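Local structure of DSBA-like thioredoxin domain-containing protein (Nitrosomonas europaea, 2IN3) at residues W20-G23 with F24-V27; A62-L65 with H66-S70. The protein is probably a thiol-disulfide oxidoreductase of the DsbA family, FrnE-like, and a putative protein disulfide isomerase. All coordinates share one frame; numbering follows the deposited sequence.

Contact 1: W20-G23 with F24-V27; sequences WCWG and FAPV
F24 meets the turn before it mainly through its backbone: its N lies 2.9 Å from W20 O and 3.1 Å from C21 O, and both hydrogen bonds are weak and strongly bent. One N-H is thus shared between two carbonyls, and CB of F24 lies close to the same two oxygens, 3.2 Å from W20 O. A straighter bond follows at A25, whose N reaches W22 O at 3.2 Å with 155° at the hydrogen; the donor stands well above the carbonyl plane. The tight part is here, with N and CB of F24 set against the W20 and C21 carbonyls; G23, buried in the turn, adds no side chain to it. P26 has no N-H to give, which suits proline to this place: its ring carbon CD instead rests 3.4 Å from G23 O, and the regular bonding of helix 19-35 breaks off in a kink. Such a kink at a proline a few residues beyond a CxxC motif is a familiar feature of the first active-site helix in the thioredoxin fold, and C21, with C18, fits that pattern; its side chain packs on P178. With CG anti to the backbone N (chi1 -167°), the F24 ring is carried off toward P178, Y195 and L201, while CB of V27 lies over one of its faces. The side of W22 is looser across this turn: CE3 only comes within 4.0 Å of A25 CB, and the large indole, fitted to a buried place, is held chiefly by outside partners, its NE1 bonded to P78 O and its ring meeting F79 and Y123. A25, partly exposed, is small enough to sit between this indole and solvent, and P26 is exposed, its ring against Q77.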
ATOM      1  N   TRP A  20      -7.176   2.293  -6.239  1.00 41.94           N
ATOM      2  CA  TRP A  20      -7.394   3.572  -5.544  1.00 42.71           C
ATOM      3  C   TRP A  20      -6.255   3.944  -4.603  1.00 43.17           C
ATOM      4  O   TRP A  20      -6.060   5.140  -4.294  1.00 43.12           O
ATOM      5  CB  TRP A  20      -8.744   3.626  -4.836  1.00 42.75           C
ATOM      6  CG  TRP A  20      -9.867   3.960  -5.799  1.00 42.98           C
ATOM      7  CD1 TRP A  20     -10.809   3.115  -6.297  1.00 45.33           C
ATOM      8  CD2 TRP A  20     -10.120   5.238  -6.384  1.00 41.67           C
ATOM      9  NE1 TRP A  20     -11.660   3.790  -7.149  1.00 40.61           N
ATOM     10  CE2 TRP A  20     -11.264   5.102  -7.204  1.00 42.19           C
ATOM     11  CE3 TRP A  20      -9.497   6.494  -6.286  1.00 44.04           C
ATOM     12  CZ2 TRP A  20     -11.778   6.165  -7.960  1.00 42.82           C
ATOM     13  CZ3 TRP A  20     -10.021   7.553  -7.039  1.00 41.95           C
ATOM     14  CH2 TRP A  20     -11.146   7.379  -7.849  1.00 43.68           C
ATOM     15  N   CYS A  21      -5.511   2.935  -4.133  1.00 44.13           N
ATOM     16  CA  CYS A  21      -4.272   3.187  -3.378  1.00 43.65           C
ATOM     17  C   CYS A  21      -3.243   3.851  -4.291  1.00 44.80           C
ATOM     18  O   CYS A  21      -2.551   4.817  -3.878  1.00 44.83           O
ATOM     19  CB  CYS A  21      -3.704   1.874  -2.761  1.00 43.73           C
ATOM     20  SG  CYS A  21      -4.793   1.256  -1.391  1.00 51.33           S
ATOM     21  N   TRP A  22      -3.109   3.353  -5.526  1.00 43.19           N
ATOM     22  CA  TRP A  22      -2.259   4.056  -6.509  1.00 43.18           C
ATOM     23  C   TRP A  22      -2.810   5.464  -6.821  1.00 43.49           C
ATOM     24  O   TRP A  22      -2.043   6.417  -6.940  1.00 42.92           O
ATOM     25  CB  TRP A  22      -2.151   3.222  -7.763  1.00 42.48           C
ATOM     26  CG  TRP A  22      -1.325   3.729  -8.923  1.00 44.22           C
ATOM     27  CD1 TRP A  22      -1.679   3.714 -10.253  1.00 45.29           C
ATOM     28  CD2 TRP A  22       0.047   4.162  -8.883  1.00 42.32           C
ATOM     29  NE1 TRP A  22      -0.626   4.156 -11.036  1.00 44.69           N
ATOM     30  CE2 TRP A  22       0.441   4.438 -10.221  1.00 45.25           C
ATOM     31  CE3 TRP A  22       0.967   4.371  -7.847  1.00 42.12           C
ATOM     32  CZ2 TRP A  22       1.725   4.900 -10.550  1.00 43.88           C
ATOM     33  CZ3 TRP A  22       2.252   4.824  -8.182  1.00 45.07           C
ATOM     34  CH2 TRP A  22       2.604   5.090  -9.512  1.00 44.58           C
ATOM     35  N   GLY A  23      -4.133   5.612  -6.929  1.00 42.10           N
ATOM     36  CA  GLY A  23      -4.712   6.959  -7.104  1.00 42.64           C
ATOM     37  C   GLY A  23      -4.309   7.900  -5.969  1.00 43.53           C
ATOM     38  O   GLY A  23      -4.133   9.110  -6.163  1.00 42.70           O
ATOM     39  N   PHE A  24      -4.169   7.329  -4.785  1.00 43.36           N
ATOM     40  CA  PHE A  24      -3.957   8.086  -3.548  1.00 44.84           C
ATOM     41  C   PHE A  24      -2.465   8.284  -3.277  1.00 44.92           C
ATOM     42  O   PHE A  24      -2.105   9.035  -2.358  1.00 46.37           O
ATOM     43  CB  PHE A  24      -4.570   7.261  -2.404  1.00 44.51           C
ATOM     44  CG  PHE A  24      -4.732   7.992  -1.095  1.00 45.41           C
ATOM     45  CD1 PHE A  24      -5.663   9.002  -0.961  1.00 45.28           C
ATOM     46  CD2 PHE A  24      -3.948   7.626   0.017  1.00 46.55           C
ATOM     47  CE1 PHE A  24      -5.849   9.653   0.270  1.00 46.92           C
ATOM     48  CE2 PHE A  24      -4.131   8.246   1.260  1.00 48.93           C
ATOM     49  CZ  PHE A  24      -5.094   9.259   1.382  1.00 46.08           C
ATOM     50  N   ALA A  25      -1.595   7.628  -4.051  1.00 44.76           N
ATOM     51  CA  ALA A  25      -0.135   7.755  -3.776  1.00 46.55           C
ATOM     52  C   ALA A  25       0.361   9.231  -3.684  1.00 47.44           C
ATOM     53  O   ALA A  25       1.125   9.561  -2.759  1.00 48.16           O
ATOM     54  CB  ALA A  25       0.714   6.907  -4.731  1.00 45.63           C
ATOM     55  N   PRO A  26      -0.066  10.122  -4.617  1.00 47.27           N
ATOM     56  CA  PRO A  26       0.348  11.524  -4.459  1.00 46.44           C
ATOM     57  C   PRO A  26      -0.167  12.199  -3.180  1.00 46.06           C
ATOM     58  O   PRO A  26       0.476  13.119  -2.668  1.00 44.90           O
ATOM     59  CB  PRO A  26      -0.260  12.207  -5.690  1.00 46.57           C
ATOM     60  CG  PRO A  26      -0.351  11.115  -6.712  1.00 46.06           C
ATOM     61  CD  PRO A  26      -0.816   9.936  -5.883  1.00 47.52           C
ATOM     62  N   VAL A  27      -1.330  11.766  -2.682  1.00 45.94           N
ATOM     63  CA  VAL A  27      -1.954  12.396  -1.515  1.00 44.47           C
ATOM     64  C   VAL A  27      -1.185  11.976  -0.259  1.00 44.22           C
ATOM     65  O   VAL A  27      -0.796  12.803   0.577  1.00 43.66           O
ATOM     66  CB  VAL A  27      -3.434  11.961  -1.386  1.00 45.01           C
ATOM     67  CG1 VAL A  27      -4.077  12.564  -0.104  1.00 45.79           C
ATOM     68  CG2 VAL A  27      -4.207  12.348  -2.651  1.00 46.62           C
TER

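Contact 2: A62-L65 with H66-S70; sequences AQIL and HHWHS. With PO4 (phosphate ion), chain B; EDO (1,2-ethanediol), chain D.
Four regular i to i+4 hydrogen bonds join residues 62-65 to 66-69, the straightest from H69 N to L65 O (3.0 Å, 177° at the hydrogen), so the side chains of I64, L65 and W68 are set out along one helical side. L65 and I64 both come to the same side of the W68 indole: CD2 of L65 sits over the face of its six-membered ring, 4.0 Å from the centroid, a CH-pi contact, while CG2 of I64 comes obliquely to the pyrrole part, 3.2 Å from NE1 of W68. I64 holds CG2 anti to its backbone N, which brings this branch to the indole and sends CG1 toward the phosphate, 3.6 Å from O1. A wide, flat aromatic suits the buried position of W68; an alanine here would probably leave CD2 of L65 and CG2 of I64 without the surface they rest on and open a gap beside F79. H67, on the exposed side, gives ND1 to phosphate O1 at 2.9 Å, nearly straight (167°) and in the ring plane; O4 takes a second, weak bond. Q63 O stands over one face of the same imidazole, toward its rim. The phosphate, probably from the crystallisation liquor, is also bonded to S19 OG, within the presumed CxxC. At the far end S70 OG binds a 1,2-ethanediol through O1, 2.9 Å away. Helix 58-75 thus lies against the start of helix 19-35, where H67 and W68 touch S19, while W68 turns inward to F79 and to Y123 of helix 111-123.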
ATOM      1  N   ALA A  62     -13.197  -7.124 -15.502  1.00 38.96           N
ATOM      2  CA  ALA A  62     -13.852  -5.906 -16.018  1.00 40.07           C
ATOM      3  C   ALA A  62     -14.149  -4.904 -14.893  1.00 40.66           C
ATOM      4  O   ALA A  62     -14.032  -3.695 -15.087  1.00 41.32           O
ATOM      5  CB  ALA A  62     -15.106  -6.250 -16.792  1.00 39.60           C
ATOM      6  N   GLN A  63     -14.542  -5.398 -13.723  1.00 41.60           N
ATOM      7  CA  GLN A  63     -14.762  -4.512 -12.576  1.00 42.95           C
ATOM      8  C   GLN A  63     -13.481  -3.800 -12.220  1.00 42.97           C
ATOM      9  O   GLN A  63     -13.477  -2.597 -11.977  1.00 43.16           O
ATOM     10  CB  GLN A  63     -15.274  -5.282 -11.359  1.00 43.89           C
ATOM     11  CG  GLN A  63     -16.648  -5.819 -11.555  1.00 46.73           C
ATOM     12  CD  GLN A  63     -17.152  -6.624 -10.369  1.00 52.65           C
ATOM     13  OE1 GLN A  63     -16.468  -7.523  -9.859  1.00 56.14           O
ATOM     14  NE2 GLN A  63     -18.373  -6.326  -9.945  1.00 54.23           N
ATOM     15  N   ILE A  64     -12.383  -4.547 -12.173  1.00 43.00           N
ATOM     16  CA  ILE A  64     -11.099  -3.974 -11.778  1.00 42.91           C
ATOM     17  C   ILE A  64     -10.666  -2.905 -12.791  1.00 42.92           C
ATOM     18  O   ILE A  64     -10.250  -1.796 -12.415  1.00 43.18           O
ATOM     19  CB  ILE A  64     -10.013  -5.086 -11.609  1.00 43.01           C
ATOM     20  CG1 ILE A  64     -10.349  -5.990 -10.411  1.00 42.61           C
ATOM     21  CG2 ILE A  64      -8.602  -4.476 -11.488  1.00 41.63           C
ATOM     22  CD1 ILE A  64      -9.610  -7.339 -10.404  1.00 44.98           C
ATOM     23  N   LEU A  65     -10.806  -3.221 -14.075  1.00 42.35           N
ATOM     24  CA  LEU A  65     -10.411  -2.273 -15.109  1.00 42.38           C
ATOM     25  C   LEU A  65     -11.263  -0.987 -15.067  1.00 41.97           C
ATOM     26  O   LEU A  65     -10.766   0.085 -15.357  1.00 41.73           O
ATOM     27  CB  LEU A  65     -10.490  -2.932 -16.492  1.00 41.73           C
ATOM     28  CG  LEU A  65      -9.458  -4.054 -16.711  1.00 43.93           C
ATOM     29  CD1 LEU A  65      -9.712  -4.695 -18.055  1.00 42.70           C
ATOM     30  CD2 LEU A  65      -8.002  -3.558 -16.583  1.00 42.58           C
ATOM     31  N   HIS A  66     -12.543  -1.103 -14.703  1.00 42.04           N
ATOM     32  CA  HIS A  66     -13.367   0.084 -14.544  1.00 42.47           C
ATOM     33  C   HIS A  66     -12.778   0.946 -13.422  1.00 43.16           C
ATOM     34  O   HIS A  66     -12.713   2.173 -13.560  1.00 41.51           O
ATOM     35  CB  HIS A  66     -14.823  -0.269 -14.235  1.00 43.04           C
ATOM     36  CG  HIS A  66     -15.636   0.917 -13.815  1.00 44.04           C
ATOM     37  ND1 HIS A  66     -15.847   2.004 -14.641  1.00 43.19           N
ATOM     38  CD2 HIS A  66     -16.266   1.201 -12.647  1.00 43.22           C
ATOM     39  CE1 HIS A  66     -16.580   2.899 -14.004  1.00 43.30           C
ATOM     40  NE2 HIS A  66     -16.848   2.436 -12.793  1.00 44.37           N
ATOM     41  N   HIS A  67     -12.330   0.300 -12.331  1.00 43.47           N
ATOM     42  CA  HIS A  67     -11.678   1.032 -11.235  1.00 45.06           C
ATOM     43  C   HIS A  67     -10.422   1.758 -11.740  1.00 45.33           C
ATOM     44  O   HIS A  67     -10.220   2.921 -11.414  1.00 45.20           O
ATOM     45  CB  HIS A  67     -11.356   0.125 -10.020  1.00 45.29           C
ATOM     46  CG  HIS A  67     -12.583  -0.310  -9.276  1.00 49.05           C
ATOM     47  ND1 HIS A  67     -12.600  -1.385  -8.413  1.00 53.82           N
ATOM     48  CD2 HIS A  67     -13.850   0.167  -9.304  1.00 51.53           C
ATOM     49  CE1 HIS A  67     -13.827  -1.552  -7.939  1.00 53.96           C
ATOM     50  NE2 HIS A  67     -14.608  -0.625  -8.469  1.00 52.70           N
ATOM     51  N   TRP A  68      -9.606   1.087 -12.559  1.00 45.19           N
ATOM     52  CA  TRP A  68      -8.397   1.701 -13.104  1.00 44.47           C
ATOM     53  C   TRP A  68      -8.732   2.945 -13.932  1.00 44.52           C
ATOM     54  O   TRP A  68      -8.160   4.005 -13.746  1.00 45.53           O
ATOM     55  CB  TRP A  68      -7.637   0.729 -14.012  1.00 44.05           C
ATOM     56  CG  TRP A  68      -6.981  -0.437 -13.344  1.00 45.95           C
ATOM     57  CD1 TRP A  68      -7.254  -0.962 -12.084  1.00 44.40           C
ATOM     58  CD2 TRP A  68      -5.997  -1.284 -13.927  1.00 46.64           C
ATOM     59  NE1 TRP A  68      -6.479  -2.063 -11.866  1.00 46.33           N
ATOM     60  CE2 TRP A  68      -5.681  -2.281 -12.965  1.00 46.60           C
ATOM     61  CE3 TRP A  68      -5.323  -1.287 -15.165  1.00 45.54           C
ATOM     62  CZ2 TRP A  68      -4.718  -3.274 -13.195  1.00 45.02           C
ATOM     63  CZ3 TRP A  68      -4.355  -2.286 -15.396  1.00 44.68           C
ATOM     64  CH2 TRP A  68      -4.080  -3.277 -14.418  1.00 44.88           C
ATOM     65  N   HIS A  69      -9.665   2.815 -14.860  1.00 43.53           N
ATOM     66  CA  HIS A  69     -10.133   3.984 -15.598  1.00 43.88           C
ATOM     67  C   HIS A  69     -10.607   5.122 -14.662  1.00 44.42           C
ATOM     68  O   HIS A  69     -10.203   6.270 -14.851  1.00 45.42           O
ATOM     69  CB  HIS A  69     -11.218   3.565 -16.570  1.00 42.47           C
ATOM     70  CG  HIS A  69     -10.713   2.762 -17.728  1.00 43.29           C
ATOM     71  ND1 HIS A  69      -9.962   3.317 -18.738  1.00 43.84           N
ATOM     72  CD2 HIS A  69     -10.863   1.457 -18.051  1.00 42.80           C
ATOM     73  CE1 HIS A  69      -9.696   2.396 -19.653  1.00 44.09           C
ATOM     74  NE2 HIS A  69     -10.224   1.256 -19.254  1.00 42.83           N
ATOM     75  N   SER A  70     -11.443   4.816 -13.654  1.00 45.50           N
ATOM     76  CA  SER A  70     -11.886   5.826 -12.688  1.00 44.77           C
ATOM     77  C   SER A  70     -10.740   6.515 -12.003  1.00 44.70           C
ATOM     78  O   SER A  70     -10.762   7.744 -11.876  1.00 44.77           O
ATOM     79  CB  SER A  70     -12.820   5.268 -11.600  1.00 45.26           C
ATOM     80  OG  SER A  70     -13.933   4.645 -12.174  1.00 47.50           O
TER
HETATM   81  P   PO4 B 215      -9.360  -2.534  -7.183  1.00 53.06           P
HETATM   82  O1  PO4 B 215     -10.334  -3.126  -8.163  1.00 54.26           O
HETATM   83  O2  PO4 B 215      -9.016  -3.482  -6.053  1.00 56.79           O
HETATM   84  O3  PO4 B 215      -8.127  -2.111  -7.920  1.00 48.46           O
HETATM   85  O4  PO4 B 215     -10.071  -1.358  -6.520  1.00 55.01           O
HETATM   86  C1  EDO D 217     -14.951   7.757 -14.181  1.00 56.71           C
HETATM   87  O1  EDO D 217     -14.635   6.379 -14.414  1.00 56.80           O
HETATM   88  C2  EDO D 217     -15.536   7.909 -12.796  1.00 57.54           C
HETATM   89  O2  EDO D 217     -16.413   6.795 -12.639  1.00 61.56           O

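Overall arrangement
Both contacts are local, within one helix each, but contact 1 is partly buried, about 9 Å from the centre of the chain to its own centre, whereas contact 2 is a surface contact about 18 Å out. The first belongs to the helix of the beta-alpha-beta unit formed with strands 9-14 and 40-45; its burial accounts for its largely apolar residues, and P26 for its broken hydrogen bonding. The second keeps regular bonding and carries exposed histidines, one of them on a bound ion; W68 is its one buried residue. Their centres lie 15 Å apart, yet they meet where CZ2 of W20 packs on CB of S70 (3.9 Å), and the indoles of W22 and W68 share aromatic neighbours.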